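Local coordinates for beta-Lactamase/D-Alanine Carboxypeptidase (Pseudomonas syringae pv. tomato, PDB 5EVI), which probably hydrolyses beta-lactam antibiotics to substituted beta-amino acids, as expected of a class C beta-lactamase, at residues T313-K318 with G326-F331; L337-L342 with R358-A363; L186-T191 with L235-E240. One frame throughout, in Å; residues are numbered along the deposited sequence. Where two conformers were deposited one is given.

Contact 1. Residues T313-K318 with G326-F331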
loop_
_atom_site.group_PDB
_atom_site.type_symbol
_atom_site.label_atom_id
_atom_site.label_comp_id
_atom_site.label_asym_id
_atom_site.label_seq_id
_atom_site.Cartn_x
_atom_site.Cartn_y
_atom_site.Cartn_z
ATOM N N THR D 313 -16.746 8.252 -4.730
ATOM C CA THR D 313 -16.574 8.358 -6.180
ATOM C C THR D 313 -15.096 8.436 -6.618
ATOM O O THR D 313 -14.822 8.426 -7.815
ATOM C CB THR D 313 -17.308 9.608 -6.718
ATOM O OG1 THR D 313 -16.908 10.752 -5.955
ATOM C CG2 THR D 313 -18.802 9.443 -6.627
ATOM N N ALA D 314 -14.154 8.512 -5.668
ATOM C CA ALA D 314 -12.740 8.769 -5.991
ATOM C C ALA D 314 -12.014 7.490 -6.352
ATOM O O ALA D 314 -12.195 6.474 -5.690
ATOM C CB ALA D 314 -12.024 9.420 -4.817
ATOM N N TRP D 315 -11.157 7.577 -7.362
ATOM C CA TRP D 315 -10.209 6.511 -7.703
ATOM C C TRP D 315 -9.095 6.434 -6.652
ATOM O O TRP D 315 -8.183 7.260 -6.634
ATOM C CB TRP D 315 -9.629 6.769 -9.097
ATOM C CG TRP D 315 -8.670 5.752 -9.613
ATOM C CD1 TRP D 315 -7.344 5.601 -9.280
ATOM C CD2 TRP D 315 -8.940 4.776 -10.625
ATOM N NE1 TRP D 315 -6.793 4.572 -10.000
ATOM C CE2 TRP D 315 -7.749 4.047 -10.834
ATOM C CE3 TRP D 315 -10.084 4.431 -11.354
ATOM C CZ2 TRP D 315 -7.668 2.985 -11.745
ATOM C CZ3 TRP D 315 -10.011 3.367 -12.266
ATOM C CH2 TRP D 315 -8.807 2.658 -12.455
ATOM N N VAL D 316 -9.168 5.433 -5.787
ATOM C CA VAL D 316 -8.195 5.266 -4.720
ATOM C C VAL D 316 -7.231 4.175 -5.148
ATOM O O VAL D 316 -7.651 3.073 -5.538
ATOM C CB VAL D 316 -8.854 4.869 -3.390
ATOM C CG1 VAL D 316 -7.800 4.777 -2.275
ATOM C CG2 VAL D 316 -9.972 5.843 -3.042
ATOM N N ASN D 317 -5.938 4.478 -5.076
ATOM C CA ASN D 317 -4.931 3.536 -5.528
ATOM C C ASN D 317 -3.660 3.510 -4.694
ATOM O O ASN D 317 -3.402 4.413 -3.912
ATOM C CB ASN D 317 -4.606 3.749 -7.026
ATOM C CG ASN D 317 -3.829 5.025 -7.310
ATOM O OD1 ASN D 317 -3.547 5.840 -6.422
ATOM N ND2 ASN D 317 -3.445 5.187 -8.558
ATOM N N LYS D 318 -2.878 2.441 -4.877
ATOM C CA LYS D 318 -1.527 2.378 -4.364
ATOM C C LYS D 318 -0.663 1.496 -5.267
ATOM O O LYS D 318 -1.040 0.347 -5.569
ATOM C CB LYS D 318 -1.532 1.858 -2.925
ATOM C CG LYS D 318 -0.199 1.897 -2.189
ATOM C CD LYS D 318 0.242 3.315 -1.830
ATOM C CE LYS D 318 1.721 3.368 -1.475
ATOM N NZ LYS D 318 2.633 3.547 -2.644
ATOM N N GLY D 326 6.231 -6.022 -8.928
ATOM C CA GLY D 326 5.511 -4.765 -9.132
ATOM C C GLY D 326 4.015 -4.981 -9.075
ATOM O O GLY D 326 3.466 -5.725 -9.907
ATOM N N GLY D 327 3.353 -4.367 -8.092
ATOM C CA GLY D 327 1.905 -4.495 -7.945
ATOM C C GLY D 327 1.182 -3.189 -8.182
ATOM O O GLY D 327 1.814 -2.120 -8.223
ATOM N N TYR D 328 -0.142 -3.277 -8.309
ATOM C CA TYR D 328 -1.006 -2.105 -8.323
ATOM C C TYR D 328 -2.419 -2.426 -7.819
ATOM O O TYR D 328 -3.029 -3.416 -8.247
ATOM C CB TYR D 328 -1.066 -1.510 -9.730
ATOM C CG TYR D 328 -1.853 -0.212 -9.852
ATOM C CD1 TYR D 328 -1.395 0.950 -9.243
ATOM C CD2 TYR D 328 -3.046 -0.144 -10.593
ATOM C CE1 TYR D 328 -2.100 2.140 -9.339
ATOM C CE2 TYR D 328 -3.746 1.066 -10.724
ATOM C CZ TYR D 328 -3.260 2.197 -10.082
ATOM O OH TYR D 328 -3.936 3.392 -10.182
ATOM N N VAL D 329 -2.922 -1.582 -6.912
ATOM C CA VAL D 329 -4.300 -1.689 -6.399
ATOM C C VAL D 329 -5.066 -0.442 -6.842
ATOM O O VAL D 329 -4.507 0.653 -6.850
ATOM C CB VAL D 329 -4.342 -1.761 -4.851
ATOM C CG1 VAL D 329 -5.782 -1.792 -4.341
ATOM C CG2 VAL D 329 -3.575 -2.973 -4.353
ATOM N N ALA D 330 -6.331 -0.600 -7.217
ATOM C CA ALA D 330 -7.187 0.566 -7.506
ATOM C C ALA D 330 -8.657 0.212 -7.272
ATOM O O ALA D 330 -9.048 -0.931 -7.508
ATOM C CB ALA D 330 -6.959 1.029 -8.935
ATOM N N PHE D 331 -9.446 1.167 -6.792
ATOM C CA PHE D 331 -10.893 0.958 -6.576
ATOM C C PHE D 331 -11.698 2.273 -6.542
ATOM O O PHE D 331 -11.129 3.353 -6.392
ATOM C CB PHE D 331 -11.152 0.086 -5.324
ATOM C CG PHE D 331 -10.556 0.623 -4.048
ATOM C CD1 PHE D 331 -11.348 1.316 -3.125
ATOM C CD2 PHE D 331 -9.203 0.420 -3.749
ATOM C CE1 PHE D 331 -10.805 1.814 -1.942
ATOM C CE2 PHE D 331 -8.656 0.936 -2.576
ATOM C CZ PHE D 331 -9.450 1.630 -1.667
#
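Strands 315-318 and 326-331 are the two arms of a beta hairpin in the central antiparallel sheet of a class C beta-lactamase fold, with 163° between their N-to-C directions. Two hydrogen-bonded pairs, Val316 with Phe331 and Lys318 with Val329, flank the non-hydrogen-bonded pair Asn317 with Ala330. Val316 N meets Phe331 O at 2.9 Å, nearly along the carbonyl axis, whereas Lys318 N comes to Val329 O from above the carbonyl plane.

The tightest packing is on the face that carries Asn317 and Ala330, where two N-H donors grip the buried hydroxyl of Tyr328. Trp315 and Tyr328 cross at about a right angle, and Trp315 NE1 reaches Tyr328 OH at 3.1 Å in the plane of the indole. The Ala330 methyl, CB, packs against Trp315 CZ2 at 3.5 Å. Helix 349-363 covers this face, touching Trp315 through Leu360 and Tyr328 through Ala356. On the other face Val316 and Phe331 lie side by side: Val316 CB sits over the phenyl ring in a CH-pi contact, 4.0 Å from the centroid of Phe331.

The contact loosens at its ends. Thr313 touches nothing across the hairpin, and the Lys318 side chain leads away from Val329, its NZ hydrogen-bonded to Tyr154 OH and salt-bridged to a bound sulfate. Lys318 opens a Lys-Thr-Gly sequence, consistent with the KTG motif that lines the active site in this family. Back on the packed face, Asn317 CG takes the crowded position between backbone N and carbonyl carbon (chi1 71°). With the amide plane 79° from the phenol ring, Asn317 ND2 lies a very short 2.5 Å from Tyr328 OH, within the amide plane.

Contact 2. Residues L337-L342 with R358-A363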
loop_
_atom_site.group_PDB
_atom_site.type_symbol
_atom_site.label_atom_id
_atom_site.label_comp_id
_atom_site.label_asym_id
_atom_site.label_seq_id
_atom_site.Cartn_x
_atom_site.Cartn_y
_atom_site.Cartn_z
ATOM N N LEU D 337 -16.198 -1.314 -7.622
ATOM C CA LEU D 337 -15.394 -1.702 -8.782
ATOM C C LEU D 337 -13.921 -1.594 -8.376
ATOM O O LEU D 337 -13.454 -0.504 -8.069
ATOM C CB LEU D 337 -15.731 -0.767 -9.953
ATOM C CG LEU D 337 -15.002 -0.847 -11.301
ATOM C CD1 LEU D 337 -15.324 -2.151 -12.010
ATOM C CD2 LEU D 337 -15.379 0.326 -12.195
ATOM N N GLY D 338 -13.209 -2.719 -8.337
ATOM C CA GLY D 338 -11.828 -2.747 -7.821
ATOM C C GLY D 338 -10.949 -3.728 -8.566
ATOM O O GLY D 338 -11.446 -4.726 -9.082
ATOM N N ILE D 339 -9.645 -3.448 -8.616
ATOM C CA ILE D 339 -8.686 -4.309 -9.327
ATOM C C ILE D 339 -7.382 -4.453 -8.544
ATOM O O ILE D 339 -6.952 -3.540 -7.840
ATOM C CB ILE D 339 -8.398 -3.793 -10.758
ATOM C CG1 ILE D 339 -7.616 -4.840 -11.579
ATOM C CG2 ILE D 339 -7.665 -2.462 -10.714
ATOM C CD1 ILE D 339 -7.517 -4.544 -13.065
ATOM N N VAL D 340 -6.773 -5.619 -8.671
ATOM C CA VAL D 340 -5.430 -5.864 -8.192
ATOM C C VAL D 340 -4.674 -6.552 -9.310
ATOM O O VAL D 340 -5.166 -7.524 -9.887
ATOM C CB VAL D 340 -5.445 -6.755 -6.947
ATOM C CG1 VAL D 340 -4.028 -7.149 -6.541
ATOM C CG2 VAL D 340 -6.164 -6.030 -5.820
ATOM N N ILE D 341 -3.483 -6.040 -9.607
ATOM C CA ILE D 341 -2.605 -6.629 -10.607
ATOM C C ILE D 341 -1.230 -6.816 -9.975
ATOM O O ILE D 341 -0.531 -5.841 -9.711
ATOM C CB ILE D 341 -2.500 -5.761 -11.884
ATOM C CG1 ILE D 341 -3.910 -5.452 -12.427
ATOM C CG2 ILE D 341 -1.628 -6.470 -12.925
ATOM C CD1 ILE D 341 -3.954 -4.711 -13.748
ATOM N N LEU D 342 -0.861 -8.078 -9.762
ATOM C CA LEU D 342 0.403 -8.457 -9.157
ATOM C C LEU D 342 1.284 -9.132 -10.194
ATOM O O LEU D 342 0.861 -10.095 -10.835
ATOM C CB LEU D 342 0.156 -9.415 -7.996
ATOM C CG LEU D 342 -0.723 -8.867 -6.867
ATOM C CD1 LEU D 342 -0.954 -9.923 -5.801
ATOM C CD2 LEU D 342 -0.116 -7.608 -6.258
ATOM N N ARG D 358 -7.614 0.384 -18.423
ATOM C CA ARG D 358 -8.248 -0.225 -19.606
ATOM C C ARG D 358 -9.133 -1.405 -19.218
ATOM O O ARG D 358 -10.291 -1.517 -19.676
ATOM C CB ARG D 358 -7.200 -0.658 -20.643
ATOM C CG ARG D 358 -6.676 0.493 -21.488
ATOM C CD ARG D 358 -5.177 0.443 -21.728
ATOM N NE ARG D 358 -4.771 -0.445 -22.811
ATOM C CZ ARG D 358 -4.216 -0.078 -23.978
ATOM N NH1 ARG D 358 -3.895 -1.026 -24.854
ATOM N NH2 ARG D 358 -3.988 1.203 -24.304
ATOM N N ILE D 359 -8.591 -2.283 -18.384
ATOM C CA ILE D 359 -9.350 -3.436 -17.885
ATOM C C ILE D 359 -10.639 -3.019 -17.165
ATOM O O ILE D 359 -11.705 -3.602 -17.427
ATOM C CB ILE D 359 -8.498 -4.337 -16.965
ATOM C CG1 ILE D 359 -7.419 -5.061 -17.781
ATOM C CG2 ILE D 359 -9.385 -5.319 -16.220
ATOM C CD1 ILE D 359 -6.408 -5.820 -16.932
ATOM N N LEU D 360 -10.542 -2.037 -16.272
ATOM C CA LEU D 360 -11.720 -1.567 -15.524
ATOM C C LEU D 360 -12.694 -0.828 -16.441
ATOM O O LEU D 360 -13.912 -0.944 -16.266
ATOM C CB LEU D 360 -11.331 -0.738 -14.276
ATOM C CG LEU D 360 -10.806 -1.509 -13.037
ATOM C CD1 LEU D 360 -10.840 -0.619 -11.795
ATOM C CD2 LEU D 360 -11.595 -2.786 -12.778
ATOM N N GLN D 361 -12.174 -0.115 -17.443
ATOM C CA GLN D 361 -13.027 0.390 -18.520
ATOM C C GLN D 361 -13.734 -0.775 -19.252
ATOM O O GLN D 361 -14.919 -0.660 -19.525
ATOM C CB GLN D 361 -12.253 1.273 -19.493
ATOM C CG GLN D 361 -13.137 2.000 -20.488
ATOM C CD GLN D 361 -12.408 3.100 -21.224
ATOM O OE1 GLN D 361 -12.852 4.245 -21.231
ATOM N NE2 GLN D 361 -11.260 2.766 -21.825
ATOM N N HIS D 362 -13.034 -1.890 -19.520
ATOM C CA HIS D 362 -13.674 -3.073 -20.142
ATOM C C HIS D 362 -14.724 -3.712 -19.215
ATOM O O HIS D 362 -15.734 -4.213 -19.704
ATOM C CB HIS D 362 -12.694 -4.217 -20.490
ATOM C CG HIS D 362 -11.593 -3.868 -21.439
ATOM N ND1 HIS D 362 -11.780 -3.118 -22.580
ATOM C CD2 HIS D 362 -10.293 -4.252 -21.453
ATOM C CE1 HIS D 362 -10.628 -3.006 -23.221
ATOM N NE2 HIS D 362 -9.715 -3.679 -22.555
ATOM N N ALA D 363 -14.455 -3.767 -17.903
ATOM C CA ALA D 363 -15.359 -4.430 -16.948
ATOM C C ALA D 363 -16.698 -3.709 -16.751
ATOM O O ALA D 363 -17.759 -4.358 -16.695
ATOM C CB ALA D 363 -14.665 -4.640 -15.597
#
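Leu360 gives up the most surface here, wedging both methyls of its isobutyl group between Leu337 and Ile339 of strand 337-342. Its CG stands beside the backbone N (chi1 -76°), which directs the fork at the strand. Leu360 CD2 meets Leu337 CD1 at 3.9 Å as the two leucines slide past each other in opposite directions. The other branch, Leu360 CD1, rests on Ile339 CG2 at 3.8 Å.

Ile339 works in two directions because its branches separate. CG2 occupies the crowded position between N and carbonyl carbon and faces Leu360, while the extended CG1 arm, anti to the backbone N (chi1 -169°), carries CD1 across to Ile359. There Ile339 CD1 touches Ile359 CG2 at 3.7 Å, the two side chains crossing at about a right angle. At the margins Ile341 meets Ile359 tip to tip, and Leu337 CD1 brushes Ala363 CB. No hydrogen bond spans the interface: it is purely aliphatic helix-on-sheet packing, with the segment axes 9.4 Å apart at their closest.

Leu360 and Ile359 also pack on Ile36 of the adjacent strand 31-38, and Arg358 forms a salt bridge and His362 a hydrogen bond with Glu19 of helix 9-20. Helix 349-363 covers one face of the sheet, while Val340 and Leu342, interleaved along the same strand, pack against helix 232-243 on the opposite face.

Contact 3. Residues L186-T191 with L235-E240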
loop_
_atom_site.group_PDB
_atom_site.type_symbol
_atom_site.label_atom_id
_atom_site.label_comp_id
_atom_site.label_asym_id
_atom_site.label_seq_id
_atom_site.Cartn_x
_atom_site.Cartn_y
_atom_site.Cartn_z
ATOM N N LEU D 186 -9.459 -9.223 9.389
ATOM C CA LEU D 186 -9.927 -8.895 8.030
ATOM C C LEU D 186 -10.310 -10.106 7.171
ATOM O O LEU D 186 -10.818 -9.926 6.066
ATOM C CB LEU D 186 -8.872 -8.066 7.289
ATOM C CG LEU D 186 -8.668 -6.651 7.834
ATOM C CD1 LEU D 186 -7.425 -6.019 7.232
ATOM C CD2 LEU D 186 -9.887 -5.772 7.573
ATOM N N GLY D 187 -10.062 -11.322 7.654
ATOM C CA GLY D 187 -10.318 -12.524 6.878
ATOM C C GLY D 187 -9.286 -12.781 5.790
ATOM O O GLY D 187 -9.579 -13.480 4.822
ATOM N N LEU D 188 -8.086 -12.220 5.954
ATOM C CA LEU D 188 -6.965 -12.458 5.048
ATOM C C LEU D 188 -6.067 -13.549 5.624
ATOM O O LEU D 188 -5.172 -13.265 6.421
ATOM C CB LEU D 188 -6.156 -11.171 4.853
ATOM C CG LEU D 188 -6.895 -9.933 4.338
ATOM C CD1 LEU D 188 -5.884 -8.873 3.917
ATOM C CD2 LEU D 188 -7.821 -10.279 3.183
ATOM N N ASN D 189 -6.314 -14.791 5.211
ATOM C CA ASN D 189 -5.625 -15.960 5.764
ATOM C C ASN D 189 -4.581 -16.576 4.803
ATOM O O ASN D 189 -4.261 -17.764 4.887
ATOM C CB ASN D 189 -6.668 -16.983 6.240
ATOM C CG ASN D 189 -7.568 -16.424 7.335
ATOM O OD1 ASN D 189 -8.773 -16.252 7.138
ATOM N ND2 ASN D 189 -6.979 -16.112 8.490
ATOM N N SER D 190 -4.059 -15.754 3.893
ATOM C CA SER D 190 -2.821 -16.056 3.174
ATOM C C SER D 190 -1.989 -14.798 2.881
ATOM O O SER D 190 -1.286 -14.736 1.866
ATOM C CB SER D 190 -3.111 -16.808 1.878
ATOM O OG SER D 190 -1.888 -17.199 1.270
ATOM N N THR D 191 -2.059 -13.823 3.784
ATOM C CA THR D 191 -1.279 -12.596 3.719
ATOM C C THR D 191 -0.284 -12.641 4.875
ATOM O O THR D 191 -0.678 -12.889 6.010
ATOM C CB THR D 191 -2.200 -11.369 3.842
ATOM O OG1 THR D 191 -3.155 -11.399 2.776
ATOM C CG2 THR D 191 -1.414 -10.066 3.765
ATOM N N LEU D 235 -5.743 -10.117 -1.560
ATOM C CA LEU D 235 -5.647 -8.665 -1.724
ATOM C C LEU D 235 -6.935 -8.040 -2.281
ATOM O O LEU D 235 -7.262 -6.911 -1.925
ATOM C CB LEU D 235 -4.428 -8.281 -2.576
ATOM C CG LEU D 235 -3.882 -6.854 -2.418
ATOM C CD1 LEU D 235 -3.498 -6.562 -0.968
ATOM C CD2 LEU D 235 -2.700 -6.622 -3.358
ATOM N N ILE D 236 -7.661 -8.765 -3.135
ATOM C CA ILE D 236 -8.970 -8.297 -3.628
ATOM C C ILE D 236 -10.045 -8.298 -2.522
ATOM O O ILE D 236 -10.992 -7.513 -2.583
ATOM C CB ILE D 236 -9.439 -9.089 -4.881
ATOM C CG1 ILE D 236 -10.550 -8.348 -5.650
ATOM C CG2 ILE D 236 -9.907 -10.491 -4.519
ATOM C CD1 ILE D 236 -10.122 -7.045 -6.293
ATOM N N ARG D 237 -9.893 -9.170 -1.523
ATOM C CA ARG D 237 -10.748 -9.150 -0.321
ATOM C C ARG D 237 -10.502 -7.885 0.509
ATOM O O ARG D 237 -11.449 -7.287 1.023
ATOM C CB ARG D 237 -10.508 -10.394 0.546
ATOM C CG ARG D 237 -11.588 -10.670 1.585
ATOM C CD ARG D 237 -11.122 -11.699 2.606
ATOM N NE ARG D 237 -12.218 -12.512 3.132
ATOM C CZ ARG D 237 -13.030 -12.181 4.143
ATOM N NH1 ARG D 237 -12.914 -11.017 4.791
ATOM N NH2 ARG D 237 -13.988 -13.030 4.513
ATOM N N PHE D 238 -9.232 -7.498 0.638
ATOM C CA PHE D 238 -8.862 -6.248 1.301
ATOM C C PHE D 238 -9.383 -5.031 0.534
ATOM O O PHE D 238 -9.781 -4.048 1.148
ATOM C CB PHE D 238 -7.344 -6.157 1.481
ATOM C CG PHE D 238 -6.892 -4.968 2.291
ATOM C CD1 PHE D 238 -7.367 -4.766 3.584
ATOM C CD2 PHE D 238 -5.978 -4.059 1.769
ATOM C CE1 PHE D 238 -6.948 -3.676 4.335
ATOM C CE2 PHE D 238 -5.554 -2.967 2.517
ATOM C CZ PHE D 238 -6.038 -2.775 3.803
ATOM N N VAL D 239 -9.372 -5.103 -0.798
ATOM C CA VAL D 239 -10.000 -4.073 -1.647
ATOM C C VAL D 239 -11.520 -4.029 -1.405
ATOM O O VAL D 239 -12.111 -2.949 -1.305
ATOM C CB VAL D 239 -9.681 -4.294 -3.149
ATOM C CG1 VAL D 239 -10.510 -3.373 -4.043
ATOM C CG2 VAL D 239 -8.201 -4.075 -3.412
ATOM N N GLU D 240 -12.146 -5.200 -1.312
ATOM C CA GLU D 240 -13.569 -5.285 -0.973
ATOM C C GLU D 240 -13.890 -4.777 0.444
ATOM O O GLU D 240 -14.954 -4.189 0.660
ATOM C CB GLU D 240 -14.099 -6.702 -1.189
ATOM C CG GLU D 240 -14.294 -7.011 -2.662
ATOM C CD GLU D 240 -14.684 -8.449 -2.928
ATOM O OE1 GLU D 240 -15.331 -9.085 -2.064
ATOM O OE2 GLU D 240 -14.345 -8.944 -4.020
#
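Arg237 leaves its helix with CG anti to the backbone N (chi1 -164°) and bends at chi3, which sets a face of the guanidinium against Gly187; Phe238 likewise has CG anti to N, setting its ring beside two leucines. Leu186 and Leu188 both keep CG beside the backbone N, so that their methyls reach the helix. The arginine chain and Leu188 slide past each other in opposite directions, Leu188 CD2 lying 3.6 Å from Arg237 CD.

At the end of helix 174-186, Gly187 takes a positive phi (76°) with two bonds back into the last turn, a Schellman motif. With no side chain in the way, its backbone lies over a face of the guanidinium, Gly187 CA 3.6 Å above the Arg237 plane. Leu186 O stands 2.7 Å from Arg237 NH1; it accepts a hydrogen bond from Tyr248 OH, and the Tyr248 residue touches the Arg237 side chain. The positive charge probably complements the carbonyls that end this helix.

Away from that exposed arginine the contact turns apolar. Leu186 CD1 meets Phe238 CE1 at 3.8 Å, approaching the ring obliquely, and Leu188 CD1 lies 3.9 Å from Phe238 CB. Phe73 of helix 70-83 stacks on the Phe238 ring and touches Leu188. Farther along the loop, Asp234 OD2, just before segment 235-240, is hydrogen-bonded to Ser190 N and Thr191 OG1.

Contacts 1 and 2 share the central sheet: strands 326-332 and 337-343 are neighbours, and Ala330 O and Ile339 N are probably hydrogen-bonded at 2.8 Å. Helix 349-363, one side of contact 2, covers the sheet face that bears Tyr328 and Ile339. Helix 232-243, from contact 3, covers the other, with Val239 against Val329 and Leu235 against Val340. Contact 1 combines backbone pairing with a buried polar cluster, while contact 2, also buried, is wholly aliphatic. Contact 3 uses the side of helix 232-243 that carries Arg237 and Phe238, and mixes a buried leucine-phenylalanine patch with an exposed arginine at a helix end.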